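Local coordinates for protein porphyranase B (Zobellia galactanivorans, PDB 3JUU) that cleaves the sulfated red-algal polysaccharide porphyran at beta-1,4 linkages between beta-D-galactose and alpha-L-galactose-6-sulfate, as a family 16 glycoside hydrolase, at residues T124-N129 with E143-E148; I128-D133 with Y237-V242; S169-R174 with I214-D219. All coordinates share one frame; numbering follows the deposited sequence.

In the fold
The three contacts belong to the beta-sandwich of a family 16 glycoside hydrolase. Contact 1 pairs strand 122-128 with the strand carrying Glu143 and Glu148, assigned as nucleophile and proton donor; its centre lies about 4 Å from that of the chain. Contact 2 continues the sheet on the other edge of strand 122-128, sharing Ile128 and Asn129 with contact 1, and their centres are about 8 Å apart. Contact 3 starts from strand 166-174, the neighbour of strand 141-150, and reaches strand 213-218 in the opposing layer, centred about 7 Å from contact 1. A salt bridge, Glu143 OE1 to Arg174 NH2 at 2.8 Å, ties contacts 1 and 3 on the catalytic side.

Contact 1 of 3, residues T124-N129 with E143-E148; sequences TFWLIN and ELDIQE
Thr124 faces Glu148 across an antiparallel pair, its CG2 3.9 Å from Glu148 CG; its OG1 bonds to the backbone O of Val241. At Phe125 the register shifts by one: its carbonyl O accepts from Ile146 N (2.9 Å) and Gln147 N (3.0 Å), a classic beta bulge. Phe125 CG is anti to the backbone N (chi1 179°); the CD2-CE2 side of its ring lies against Ile146 CD1, 3.6 Å from CE2. Trp126 lies on the opposite face. Its CB touches Asp145 OD1 at 3.4 Å, the side chains running alongside, while CE3 lies 3.8 Å from Glu143 OE2. The indole also touches Trp54, a substrate-binding residue. An alanine here would probably open a gap beside the Glu143 carboxylate and leave Trp54 without its indole neighbour. Leu127 exchanges two backbone bonds with Leu144, and their CB atoms lie 4.0 Å apart on the face of Phe125. Ile128 returns to the face of Trp126, where its CG1 packs on Glu143 CB. Arg174 salt-bridges Glu143 OE1, and Tyr245 bonds to Glu148 OE1. The bulge lies between Glu143 and Glu148, assigned as nucleophile and proton donor, as in the bulged EXDXXE motif of family 16 active sites.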
loop_
_atom_site.group_PDB
_atom_site.type_symbol
_atom_site.label_atom_id
_atom_site.label_comp_id
_atom_site.label_asym_id
_atom_site.label_seq_id
_atom_site.Cartn_x
_atom_site.Cartn_y
_atom_site.Cartn_z
ATOM N N THR A 124 -0.511 -1.314 -4.565
ATOM C CA THR A 124 -0.771 -1.431 -3.140
ATOM C C THR A 124 -0.601 -0.112 -2.427
ATOM O O THR A 124 0.133 0.825 -2.909
ATOM C CB THR A 124 0.171 -2.472 -2.479
ATOM O OG1 THR A 124 1.531 -1.985 -2.486
ATOM C CG2 THR A 124 0.123 -3.872 -3.221
ATOM N N PHE A 125 -1.211 -0.043 -1.253
ATOM C CA PHE A 125 -1.066 1.144 -0.406
ATOM C C PHE A 125 -1.235 0.611 1.033
ATOM O O PHE A 125 -2.279 -0.054 1.301
ATOM C CB PHE A 125 -2.238 2.083 -0.708
ATOM C CG PHE A 125 -2.235 3.352 0.121
ATOM C CD1 PHE A 125 -1.060 4.142 0.256
ATOM C CD2 PHE A 125 -3.407 3.777 0.805
ATOM C CE1 PHE A 125 -1.087 5.330 1.028
ATOM C CE2 PHE A 125 -3.442 4.978 1.565
ATOM C CZ PHE A 125 -2.298 5.735 1.722
ATOM N N TRP A 126 -0.228 0.817 1.890
ATOM C CA TRP A 126 -0.182 0.108 3.195
ATOM C C TRP A 126 0.751 0.785 4.181
ATOM O O TRP A 126 1.484 1.744 3.789
ATOM C CB TRP A 126 0.084 -1.407 3.047
ATOM C CG TRP A 126 1.307 -1.816 2.174
ATOM C CD1 TRP A 126 1.390 -1.672 0.809
ATOM C CD2 TRP A 126 2.554 -2.372 2.610
ATOM N NE1 TRP A 126 2.620 -2.177 0.376
ATOM C CE2 TRP A 126 3.337 -2.614 1.451
ATOM C CE3 TRP A 126 3.055 -2.784 3.874
ATOM C CZ2 TRP A 126 4.664 -3.128 1.489
ATOM C CZ3 TRP A 126 4.355 -3.355 3.942
ATOM C CH2 TRP A 126 5.158 -3.545 2.726
ATOM N N LEU A 127 0.731 0.281 5.425
ATOM C CA LEU A 127 1.554 0.832 6.518
ATOM C C LEU A 127 2.240 -0.344 7.129
ATOM O O LEU A 127 1.625 -1.425 7.249
ATOM C CB LEU A 127 0.599 1.440 7.627
ATOM C CG LEU A 127 0.024 2.813 7.187
ATOM C CD1 LEU A 127 -1.339 3.186 7.856
ATOM C CD2 LEU A 127 1.076 3.880 7.523
ATOM N N ILE A 128 3.480 -0.180 7.581
ATOM C CA ILE A 128 4.115 -1.251 8.354
ATOM C C ILE A 128 5.020 -0.565 9.377
ATOM O O ILE A 128 5.522 0.515 9.132
ATOM C CB ILE A 128 4.837 -2.300 7.379
ATOM C CG1 ILE A 128 5.313 -3.545 8.128
ATOM C CG2 ILE A 128 6.042 -1.595 6.641
ATOM C CD1 ILE A 128 5.778 -4.662 7.286
ATOM N N ASN A 129 5.283 -1.224 10.503
ATOM C CA ASN A 129 6.273 -0.719 11.423
ATOM C C ASN A 129 7.654 -1.211 10.947
ATOM O O ASN A 129 7.766 -1.946 9.935
ATOM C CB ASN A 129 5.939 -1.163 12.866
ATOM C CG ASN A 129 6.267 -2.627 13.134
ATOM O OD1 ASN A 129 6.140 -3.515 12.246
ATOM N ND2 ASN A 129 6.757 -2.908 14.379
ATOM N N GLU A 143 1.407 -4.882 10.364
ATOM C CA GLU A 143 1.238 -4.406 8.977
ATOM C C GLU A 143 -0.227 -4.133 8.783
ATOM O O GLU A 143 -1.056 -4.986 9.090
ATOM C CB GLU A 143 1.709 -5.531 8.008
ATOM C CG GLU A 143 1.484 -5.135 6.508
ATOM C CD GLU A 143 1.918 -6.291 5.580
ATOM O OE1 GLU A 143 2.580 -7.269 6.033
ATOM O OE2 GLU A 143 1.548 -6.225 4.384
ATOM N N LEU A 144 -0.530 -2.948 8.237
ATOM C CA LEU A 144 -1.918 -2.506 7.980
ATOM C C LEU A 144 -2.031 -2.251 6.440
ATOM O O LEU A 144 -1.560 -1.267 5.908
ATOM C CB LEU A 144 -2.187 -1.209 8.822
ATOM C CG LEU A 144 -3.674 -0.809 9.058
ATOM C CD1 LEU A 144 -3.745 0.501 9.826
ATOM C CD2 LEU A 144 -4.471 -0.724 7.726
ATOM N N ASP A 145 -2.648 -3.197 5.739
ATOM C CA ASP A 145 -2.855 -3.096 4.268
ATOM C C ASP A 145 -4.167 -2.403 3.932
ATOM O O ASP A 145 -5.258 -2.877 4.296
ATOM C CB ASP A 145 -2.829 -4.522 3.687
ATOM C CG ASP A 145 -1.529 -5.229 4.043
ATOM O OD1 ASP A 145 -0.445 -4.703 3.659
ATOM O OD2 ASP A 145 -1.580 -6.243 4.761
ATOM N N ILE A 146 -4.064 -1.284 3.222
ATOM C CA ILE A 146 -5.229 -0.488 2.994
ATOM C C ILE A 146 -5.850 -0.967 1.697
ATOM O O ILE A 146 -7.075 -1.248 1.610
ATOM C CB ILE A 146 -4.880 1.026 2.986
ATOM C CG1 ILE A 146 -4.213 1.375 4.265
ATOM C CG2 ILE A 146 -6.156 1.905 2.646
ATOM C CD1 ILE A 146 -3.441 2.601 4.207
ATOM N N GLN A 147 -5.010 -1.105 0.635
ATOM C CA GLN A 147 -5.501 -1.741 -0.565
ATOM C C GLN A 147 -4.374 -2.591 -1.172
ATOM O O GLN A 147 -3.216 -2.140 -1.274
ATOM C CB GLN A 147 -6.000 -0.689 -1.600
ATOM C CG GLN A 147 -6.213 -1.146 -3.034
ATOM C CD GLN A 147 -7.319 -2.201 -3.204
ATOM O OE1 GLN A 147 -7.535 -3.015 -2.297
ATOM N NE2 GLN A 147 -8.030 -2.197 -4.360
ATOM N N GLU A 148 -4.704 -3.808 -1.568
ATOM C CA GLU A 148 -3.788 -4.608 -2.405
ATOM C C GLU A 148 -4.625 -5.094 -3.571
ATOM O O GLU A 148 -5.764 -5.517 -3.401
ATOM C CB GLU A 148 -3.209 -5.820 -1.664
ATOM C CG GLU A 148 -2.269 -5.421 -0.538
ATOM C CD GLU A 148 -1.749 -6.604 0.201
ATOM O OE1 GLU A 148 -0.815 -7.242 -0.374
ATOM O OE2 GLU A 148 -2.280 -6.869 1.325
#

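Contact 2 of 3, residues I128-D133 with Y237-V242; sequences INEGKD and YLRMVV
Tyr237 has the most surface buried here, and the carboxylate of Glu130 lies over one face of its ring. The two planes are only 8° apart, so the acid group is stacked on the phenol, with Glu130 CD 3.6 Å from Tyr237 CD2. OE1 sits above the plane, offset toward the rim near CE2 and CZ. The two side chains cross at about a right angle, the glutamate chain extended beyond CG.

Ile128 is the second main element. Its backbone exchanges two hydrogen bonds with Tyr237, Ile128 N to Tyr237 O at 3.0 Å and Tyr237 N to Ile128 O at 2.9 Å, which makes an antiparallel hydrogen-bonded pair. The same carbonyl oxygen of Ile128 lies in the plane of the tyrosine ring, at its edge. The CG2 branch covers one face of the Arg239 guanidinium, 3.6 Å from NE.

Glu130 also joins Tyr237 to Arg239: while its carboxylate lies on the ring, OE2 accepts from Arg239 NH2 at 3.1 Å in a salt bridge, through the anti lone pair and within the guanidinium plane. A water links the same charges a second time, donating to Glu130 OE2 and accepting from Arg239 NH1 at 2.9 Å. The arginine bends at chi2 (-79°), which turns CD aside, and its NH1 also bonds to the backbone O of Leu238. NE is paired with a bound buffer molecule, MES, probably from the crystallisation liquor, so each of the three guanidinium nitrogens has a partner.

The contact thus fastens the loop leaving strand 122-128 to the start of strand 237-242, which lies between strands 122-128 and 90-101; Arg239 also touches Trp126 and Tyr98, and Tyr237 touches Ser101.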
loop_
_atom_site.group_PDB
_atom_site.type_symbol
_atom_site.label_atom_id
_atom_site.label_comp_id
_atom_site.label_asym_id
_atom_site.label_seq_id
_atom_site.Cartn_x
_atom_site.Cartn_y
_atom_site.Cartn_z
ATOM N N ILE A 128 3.480 -0.180 7.581
ATOM C CA ILE A 128 4.115 -1.251 8.354
ATOM C C ILE A 128 5.020 -0.565 9.377
ATOM O O ILE A 128 5.522 0.515 9.132
ATOM C CB ILE A 128 4.837 -2.300 7.379
ATOM C CG1 ILE A 128 5.313 -3.545 8.128
ATOM C CG2 ILE A 128 6.042 -1.595 6.641
ATOM C CD1 ILE A 128 5.778 -4.662 7.286
ATOM N N ASN A 129 5.283 -1.224 10.503
ATOM C CA ASN A 129 6.273 -0.719 11.423
ATOM C C ASN A 129 7.654 -1.211 10.947
ATOM O O ASN A 129 7.766 -1.946 9.935
ATOM C CB ASN A 129 5.939 -1.163 12.866
ATOM C CG ASN A 129 6.267 -2.627 13.134
ATOM O OD1 ASN A 129 6.140 -3.515 12.246
ATOM N ND2 ASN A 129 6.757 -2.908 14.379
ATOM N N GLU A 130 8.677 -0.846 11.683
ATOM C CA GLU A 130 10.056 -1.229 11.283
ATOM C C GLU A 130 10.722 -1.835 12.534
ATOM O O GLU A 130 11.440 -1.165 13.262
ATOM C CB GLU A 130 10.773 0.023 10.726
ATOM C CG GLU A 130 10.271 0.302 9.294
ATOM C CD GLU A 130 10.928 1.501 8.647
ATOM O OE1 GLU A 130 11.698 2.186 9.337
ATOM O OE2 GLU A 130 10.646 1.787 7.453
ATOM N N GLY A 131 10.419 -3.085 12.766
ATOM C CA GLY A 131 10.581 -3.686 14.097
ATOM C C GLY A 131 12.062 -3.722 14.493
ATOM O O GLY A 131 12.416 -3.615 15.671
ATOM N N LYS A 132 12.976 -3.866 13.535
ATOM C CA LYS A 132 14.361 -4.034 14.035
ATOM C C LYS A 132 14.901 -2.725 14.651
ATOM O O LYS A 132 15.885 -2.788 15.405
ATOM C CB LYS A 132 15.272 -4.536 12.935
ATOM C CG LYS A 132 15.327 -3.575 11.808
ATOM C CD LYS A 132 16.259 -4.194 10.674
ATOM C CE LYS A 132 17.036 -3.089 9.997
ATOM N NZ LYS A 132 16.083 -1.924 9.785
ATOM N N ASP A 133 14.311 -1.557 14.319
ATOM C CA ASP A 133 14.730 -0.282 14.945
ATOM C C ASP A 133 14.017 0.031 16.233
ATOM O O ASP A 133 14.272 1.058 16.882
ATOM C CB ASP A 133 14.570 0.980 14.005
ATOM C CG ASP A 133 15.392 0.833 12.755
ATOM O OD1 ASP A 133 16.506 0.244 12.877
ATOM O OD2 ASP A 133 14.874 1.199 11.654
ATOM N N TYR A 237 4.991 3.313 8.834
ATOM C CA TYR A 237 5.508 4.071 7.671
ATOM C C TYR A 237 4.713 3.661 6.488
ATOM O O TYR A 237 4.358 2.447 6.406
ATOM C CB TYR A 237 6.996 3.709 7.410
ATOM C CG TYR A 237 7.873 4.057 8.634
ATOM C CD1 TYR A 237 8.568 5.309 8.706
ATOM C CD2 TYR A 237 7.902 3.197 9.772
ATOM C CE1 TYR A 237 9.358 5.643 9.850
ATOM C CE2 TYR A 237 8.657 3.537 10.918
ATOM C CZ TYR A 237 9.360 4.778 10.938
ATOM O OH TYR A 237 10.093 5.110 12.071
ATOM N N LEU A 238 4.484 4.615 5.570
ATOM C CA LEU A 238 3.696 4.372 4.367
ATOM C C LEU A 238 4.476 3.572 3.318
ATOM O O LEU A 238 5.757 3.599 3.266
ATOM C CB LEU A 238 3.226 5.670 3.727
ATOM C CG LEU A 238 2.108 6.385 4.512
ATOM C CD1 LEU A 238 2.009 7.854 4.041
ATOM C CD2 LEU A 238 0.745 5.701 4.369
ATOM N N ARG A 239 3.708 2.839 2.532
ATOM C CA ARG A 239 4.265 2.050 1.437
ATOM C C ARG A 239 3.344 2.186 0.226
ATOM O O ARG A 239 2.114 1.972 0.341
ATOM C CB ARG A 239 4.271 0.566 1.782
ATOM C CG ARG A 239 5.165 0.203 2.983
ATOM C CD ARG A 239 6.682 0.151 2.520
ATOM N NE ARG A 239 7.543 -0.184 3.651
ATOM C CZ ARG A 239 8.148 0.700 4.449
ATOM N NH1 ARG A 239 7.898 1.970 4.350
ATOM N NH2 ARG A 239 8.998 0.236 5.372
ATOM N N MET A 240 3.936 2.431 -0.959
ATOM C CA MET A 240 3.213 2.296 -2.228
ATOM C C MET A 240 4.136 1.392 -3.085
ATOM O O MET A 240 5.277 1.781 -3.441
ATOM C CB MET A 240 3.021 3.693 -2.898
ATOM C CG MET A 240 1.976 4.611 -2.160
ATOM S SD MET A 240 2.929 5.567 -0.852
ATOM C CE MET A 240 3.803 6.853 -1.750
ATOM N N VAL A 241 3.661 0.188 -3.399
ATOM C CA VAL A 241 4.579 -0.859 -3.886
ATOM C C VAL A 241 3.903 -1.586 -5.011
ATOM O O VAL A 241 2.680 -1.893 -4.967
ATOM C CB VAL A 241 4.991 -1.843 -2.736
ATOM C CG1 VAL A 241 5.718 -3.128 -3.292
ATOM C CG2 VAL A 241 5.879 -1.082 -1.681
ATOM N N VAL A 242 4.712 -1.952 -5.997
ATOM C CA VAL A 242 4.217 -2.703 -7.159
ATOM C C VAL A 242 5.181 -3.888 -7.236
ATOM O O VAL A 242 6.396 -3.695 -7.433
ATOM C CB VAL A 242 4.319 -1.817 -8.461
ATOM C CG1 VAL A 242 4.109 -2.734 -9.739
ATOM C CG2 VAL A 242 3.254 -0.683 -8.421
HETATM O O HOH W 1 9.987 3.624 5.469
#

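Contact 3 of 3, residues S169-R174 with I214-D219; sequences SNTHSR and IIFFLD. With SO4 (sulfate ion), chain G.
This is apolar packing between the two layers of the beta-sandwich, where Ser169 and Thr171 on strand 166-174 meet Phe216 and Ile214 on strand 213-218. The strands are not neighbours in a sheet: their axes come no closer than 9.3 Å and their directions differ by 160°.

The centrepiece is a CH-pi contact. Ser169 CB stands over the centre of the Phe216 ring, 3.5 Å from the centroid and 7° off the normal, so the methylene sits almost squarely over one face. With OG anti to the carbonyl carbon (chi1 -57°), the hydroxyl lies over the CG and CD1 side of the same ring, 3.6 Å from CD1. It bonds to the backbone O of Ile146, at the beta bulge of the neighbouring segment 143-148. Thr171 CG2 lies at the edge of the Phe216 ring, near its plane, 4.3 Å from CZ. The same methyl meets Ile214 CG2 at 4.2 Å, while Thr171 OG1 turns to the backbone O of Ser187. Val206 and Leu144 also touch Phe216.

Farther along the strand, Arg174 takes no part in this packing. Its extended chain presents NE and NH2 to a sulfate ion, probably from the crystallisation liquor and also bonded to Asn175 ND2, with NE 2.8 Å from O3 and NH2 2.9 Å from O2. Thr171 thus gives a methyl to the ring edge and Ser169 both CB and OG to its face, with both hydroxyls satisfied by backbone oxygens; the place of the sulfate suggests, without proving, that the surface near Glu143 can hold an anionic group.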
loop_
_atom_site.group_PDB
_atom_site.type_symbol
_atom_site.label_atom_id
_atom_site.label_comp_id
_atom_site.label_asym_id
_atom_site.label_seq_id
_atom_site.Cartn_x
_atom_site.Cartn_y
_atom_site.Cartn_z
ATOM N N SER A 169 -8.327 -5.408 2.061
ATOM C CA SER A 169 -7.609 -4.755 3.173
ATOM C C SER A 169 -7.247 -5.814 4.174
ATOM O O SER A 169 -7.805 -6.969 4.139
ATOM C CB SER A 169 -8.513 -3.737 3.869
ATOM O OG SER A 169 -8.992 -2.753 2.903
ATOM N N ASN A 170 -6.242 -5.536 4.988
ATOM C CA ASN A 170 -5.759 -6.576 5.909
ATOM C C ASN A 170 -5.033 -6.007 7.088
ATOM O O ASN A 170 -4.634 -4.820 7.106
ATOM C CB ASN A 170 -4.867 -7.606 5.138
ATOM C CG ASN A 170 -5.025 -9.051 5.665
ATOM O OD1 ASN A 170 -5.236 -9.256 6.861
ATOM N ND2 ASN A 170 -4.860 -10.038 4.785
ATOM N N THR A 171 -4.887 -6.821 8.141
ATOM C CA THR A 171 -4.073 -6.370 9.326
ATOM C C THR A 171 -3.307 -7.622 9.749
ATOM O O THR A 171 -3.888 -8.697 9.819
ATOM C CB THR A 171 -4.948 -5.812 10.526
ATOM O OG1 THR A 171 -5.914 -6.818 10.881
ATOM C CG2 THR A 171 -5.771 -4.438 10.123
ATOM N N HIS A 172 -2.007 -7.518 9.955
ATOM C CA HIS A 172 -1.201 -8.674 10.260
ATOM C C HIS A 172 -0.404 -8.428 11.514
ATOM O O HIS A 172 0.139 -7.337 11.680
ATOM C CB HIS A 172 -0.147 -8.941 9.163
ATOM C CG HIS A 172 -0.740 -9.206 7.823
ATOM N ND1 HIS A 172 -1.359 -10.401 7.519
ATOM C CD2 HIS A 172 -0.871 -8.420 6.724
ATOM C CE1 HIS A 172 -1.753 -10.378 6.258
ATOM N NE2 HIS A 172 -1.474 -9.188 5.755
ATOM N N SER A 173 -0.252 -9.492 12.305
ATOM C CA SER A 173 0.681 -9.479 13.433
ATOM C C SER A 173 1.596 -10.692 13.209
ATOM O O SER A 173 1.123 -11.833 13.046
ATOM C CB SER A 173 -0.103 -9.624 14.753
ATOM O OG SER A 173 0.832 -9.995 15.784
ATOM N N ARG A 174 2.906 -10.482 13.213
ATOM C CA ARG A 174 3.860 -11.601 13.036
ATOM C C ARG A 174 5.232 -11.293 13.592
ATOM O O ARG A 174 5.430 -10.162 14.127
ATOM C CB ARG A 174 3.999 -12.009 11.574
ATOM C CG ARG A 174 4.472 -10.810 10.637
ATOM C CD ARG A 174 4.751 -11.302 9.188
ATOM N NE ARG A 174 5.195 -10.171 8.387
ATOM C CZ ARG A 174 4.375 -9.278 7.846
ATOM N NH1 ARG A 174 3.032 -9.393 7.954
ATOM N NH2 ARG A 174 4.903 -8.279 7.193
ATOM N N ILE A 214 -9.548 -0.283 13.585
ATOM C CA ILE A 214 -9.019 0.132 12.284
ATOM C C ILE A 214 -10.267 0.213 11.427
ATOM O O ILE A 214 -10.983 -0.761 11.356
ATOM C CB ILE A 214 -8.054 -0.958 11.743
ATOM C CG1 ILE A 214 -6.891 -1.290 12.744
ATOM C CG2 ILE A 214 -7.589 -0.619 10.296
ATOM C CD1 ILE A 214 -5.887 -0.221 12.944
ATOM N N ILE A 215 -10.502 1.329 10.743
ATOM C CA ILE A 215 -11.726 1.509 9.989
ATOM C C ILE A 215 -11.393 1.862 8.559
ATOM O O ILE A 215 -10.703 2.817 8.325
ATOM C CB ILE A 215 -12.606 2.651 10.612
ATOM C CG1 ILE A 215 -13.026 2.219 12.020
ATOM C CG2 ILE A 215 -13.871 2.854 9.780
ATOM C CD1 ILE A 215 -12.255 2.830 13.076
ATOM N N PHE A 216 -11.882 1.060 7.633
ATOM C CA PHE A 216 -11.475 1.242 6.201
ATOM C C PHE A 216 -12.535 2.013 5.437
ATOM O O PHE A 216 -13.739 1.800 5.661
ATOM C CB PHE A 216 -11.279 -0.142 5.532
ATOM C CG PHE A 216 -10.066 -0.872 6.059
ATOM C CD1 PHE A 216 -8.781 -0.451 5.676
ATOM C CD2 PHE A 216 -10.220 -1.961 6.923
ATOM C CE1 PHE A 216 -7.651 -1.061 6.235
ATOM C CE2 PHE A 216 -9.091 -2.655 7.424
ATOM C CZ PHE A 216 -7.812 -2.195 7.043
ATOM N N PHE A 217 -12.106 2.882 4.501
ATOM C CA PHE A 217 -13.037 3.690 3.674
ATOM C C PHE A 217 -12.685 3.503 2.224
ATOM O O PHE A 217 -11.480 3.391 1.830
ATOM C CB PHE A 217 -12.786 5.181 3.962
ATOM C CG PHE A 217 -13.376 5.615 5.266
ATOM C CD1 PHE A 217 -14.563 6.319 5.265
ATOM C CD2 PHE A 217 -12.735 5.243 6.509
ATOM C CE1 PHE A 217 -15.168 6.704 6.471
ATOM C CE2 PHE A 217 -13.314 5.680 7.734
ATOM C CZ PHE A 217 -14.552 6.368 7.671
ATOM N N LEU A 218 -13.716 3.536 1.411
ATOM C CA LEU A 218 -13.595 3.467 -0.081
ATOM C C LEU A 218 -14.398 4.575 -0.694
ATOM O O LEU A 218 -15.604 4.702 -0.397
ATOM C CB LEU A 218 -14.081 2.087 -0.627
ATOM C CG LEU A 218 -14.132 1.940 -2.137
ATOM C CD1 LEU A 218 -12.660 2.204 -2.762
ATOM C CD2 LEU A 218 -14.806 0.584 -2.560
ATOM N N ASP A 219 -13.721 5.446 -1.478
ATOM C CA ASP A 219 -14.387 6.573 -2.201
ATOM C C ASP A 219 -15.215 7.399 -1.205
ATOM O O ASP A 219 -16.366 7.746 -1.484
ATOM C CB ASP A 219 -15.241 6.022 -3.326
ATOM C CG ASP A 219 -14.385 5.270 -4.343
ATOM O OD1 ASP A 219 -13.237 5.765 -4.527
ATOM O OD2 ASP A 219 -14.882 4.274 -4.906
HETATM S S SO4 G . 8.570 -9.011 7.125
HETATM O O1 SO4 G . 8.900 -9.313 5.775
HETATM O O2 SO4 G . 7.797 -7.787 7.249
HETATM O O3 SO4 G . 7.944 -10.216 7.694
HETATM O O4 SO4 G . 9.789 -8.536 7.740
#